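Local coordinates for protein alpha-fucosidase GH29 (Fusarium graminearum, PDB 4PSR) that hydrolyses alpha-L-fucosidic bonds as a family 29 glycoside hydrolase, probably releasing fucose from the glycans of glycoproteins, at residues Pro220-Asn225 / Val268-His273. Residues are numbered along the deposited sequence; the frame is centred on the assembly and turned at random. Where two conformers were deposited one is given.
With FUL (beta-L-fucopyranose), chain M.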
# COMPACT_ATOMS: atom_id res chain seq x y z
N PRO A 220 10.99 -2.54 14.02
CA PRO A 220 10.00 -2.75 12.95
C PRO A 220 10.57 -3.36 11.67
O PRO A 220 11.70 -3.04 11.28
CB PRO A 220 9.49 -1.34 12.66
CG PRO A 220 10.65 -0.45 13.03
CD PRO A 220 11.32 -1.11 14.19
N ASP A 221 9.77 -4.22 11.05
CA ASP A 221 10.08 -4.77 9.75
C ASP A 221 9.82 -3.77 8.62
O ASP A 221 10.48 -3.85 7.58
CB ASP A 221 9.27 -6.04 9.55
CG ASP A 221 9.60 -7.07 10.60
OD1 ASP A 221 10.77 -7.53 10.62
OD2 ASP A 221 8.73 -7.38 11.45
N ILE A 222 8.86 -2.89 8.83
CA ILE A 222 8.53 -1.84 7.89
C ILE A 222 8.34 -0.55 8.65
O ILE A 222 7.63 -0.52 9.66
CB ILE A 222 7.19 -2.11 7.13
CG1 ILE A 222 7.21 -3.45 6.37
CG2 ILE A 222 6.88 -0.93 6.16
CD1 ILE A 222 5.80 -4.01 6.08
N ILE A 223 9.01 0.52 8.21
CA ILE A 223 8.70 1.87 8.70
C ILE A 223 8.02 2.64 7.57
O ILE A 223 8.65 2.92 6.52
CB ILE A 223 9.93 2.64 9.22
CG1 ILE A 223 10.54 1.88 10.41
CG2 ILE A 223 9.55 4.06 9.63
CD1 ILE A 223 11.82 2.52 10.96
N TRP A 224 6.75 2.97 7.77
CA TRP A 224 5.93 3.68 6.80
C TRP A 224 6.03 5.16 7.15
O TRP A 224 5.90 5.53 8.32
CB TRP A 224 4.51 3.14 6.96
CG TRP A 224 3.39 3.67 6.11
CD1 TRP A 224 2.73 2.97 5.14
CD2 TRP A 224 2.71 4.92 6.22
NE1 TRP A 224 1.69 3.70 4.64
CE2 TRP A 224 1.65 4.91 5.27
CE3 TRP A 224 2.90 6.07 7.01
CZ2 TRP A 224 0.80 6.00 5.09
CZ3 TRP A 224 2.04 7.17 6.81
CH2 TRP A 224 1.01 7.12 5.86
N ASN A 225 6.28 6.00 6.13
CA ASN A 225 6.40 7.45 6.29
C ASN A 225 5.36 8.21 5.52
O ASN A 225 5.07 7.86 4.36
CB ASN A 225 7.77 7.97 5.83
CG ASN A 225 8.89 7.49 6.69
OD1 ASN A 225 9.27 8.18 7.66
ND2 ASN A 225 9.47 6.34 6.33
N VAL A 268 12.11 -2.71 5.44
CA VAL A 268 11.50 -1.90 4.38
C VAL A 268 11.14 -0.54 4.92
O VAL A 268 10.65 -0.41 6.04
CB VAL A 268 10.20 -2.57 3.89
CG1 VAL A 268 9.47 -1.73 2.85
CG2 VAL A 268 10.51 -3.95 3.33
N THR A 269 11.36 0.52 4.13
CA THR A 269 10.73 1.79 4.44
C THR A 269 9.93 2.30 3.25
O THR A 269 10.32 2.10 2.09
CB THR A 269 11.76 2.84 4.96
OG1 THR A 269 11.08 3.94 5.57
CG2 THR A 269 12.68 3.34 3.84
N THR A 270 8.76 2.86 3.53
CA THR A 270 7.87 3.38 2.50
C THR A 270 7.75 4.91 2.62
O THR A 270 8.02 5.49 3.69
CB THR A 270 6.43 2.75 2.55
OG1 THR A 270 5.72 3.27 3.68
CG2 THR A 270 6.45 1.23 2.62
N TYR A 271 7.38 5.55 1.53
CA TYR A 271 7.19 7.00 1.54
C TYR A 271 6.13 7.30 0.48
O TYR A 271 5.92 6.48 -0.43
CB TYR A 271 8.50 7.77 1.32
CG TYR A 271 9.01 7.65 -0.09
CD1 TYR A 271 9.37 6.41 -0.63
CD2 TYR A 271 9.09 8.78 -0.90
CE1 TYR A 271 9.77 6.30 -1.93
CE2 TYR A 271 9.49 8.68 -2.21
CZ TYR A 271 9.83 7.45 -2.72
OH TYR A 271 10.21 7.35 -4.05
N LYS A 272 5.46 8.45 0.58
CA LYS A 272 4.37 8.75 -0.36
C LYS A 272 4.92 8.94 -1.78
O LYS A 272 5.94 9.58 -1.98
CB LYS A 272 3.54 9.95 0.09
CG LYS A 272 2.78 9.70 1.37
CD LYS A 272 1.72 8.59 1.20
CE LYS A 272 0.87 8.38 2.44
NZ LYS A 272 -0.05 9.52 2.65
N HIS A 273 4.22 8.35 -2.75
CA HIS A 273 4.65 8.29 -4.15
C HIS A 273 5.06 9.63 -4.73
O HIS A 273 6.06 9.72 -5.43
CB HIS A 273 3.53 7.65 -5.00
CG HIS A 273 3.75 7.76 -6.49
ND1 HIS A 273 2.90 8.44 -7.32
CD2 HIS A 273 4.72 7.24 -7.28
CE1 HIS A 273 3.34 8.35 -8.57
NE2 HIS A 273 4.44 7.63 -8.57
C1 FUL M . -2.25 11.29 4.68
C2 FUL M . -2.48 11.86 6.06
O2 FUL M . -2.52 13.29 6.06
C3 FUL M . -3.79 11.29 6.53
O3 FUL M . -4.10 11.84 7.79
C4 FUL M . -3.63 9.79 6.61
O4 FUL M . -2.65 9.47 7.60
C5 FUL M . -3.21 9.26 5.24
C6 FUL M . -2.95 7.77 5.24
O5 FUL M . -2.04 9.90 4.74
O1 FUL M . -1.08 11.86 4.15
O HOH W 1 4.31 5.52 3.01
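Ile-223 N donates to Val-268 O and Ile-223 O accepts from Thr-270 N, the alternating pattern of parallel strands; the axes of 222-225 and 268-272 diverge by only 11°. Val-268 N to Asp-221 O (2.9 Å) and Asn-225 N to Thr-270 O extend the ladder at its two ends.

Two carbonyls are each gripped twice. Thr-269 OG1, anti to its backbone N (chi1 -166°), donates to Ile-223 O at 2.8 Å, from the face of the carbonyl plane opposite to Thr-270 N. Thr-270 O takes Asn-225 N from above its plane, and Asn-225 ND2 at 3.1 Å, nearly along the C=O axis, and Thr-270 O lies 3° out of the amide plane of Asn-225. The other end of that amide, OD1, meets His-211 in a weak bond.

Thr-270 OG1 lies obliquely by the indole of Trp-224, 3.3 Å from CD1, and donates to a water at 2.7 Å. That water donates to Asn-225 O, satisfying the carbonyl, and sits over one face of the indole, toward its rim. Trp-224 NE1 is bonded to Asp-303.

Lys-272 CE packs 3.6 Å from Trp-224 CZ2, while NZ donates to fucose O5 at 2.9 Å and forms a salt bridge with Asp-226. These are neighbouring strands of a TIM barrel, linked by helix 246-263 in a beta-alpha-beta crossover, with the fucose site at their C-terminal ends.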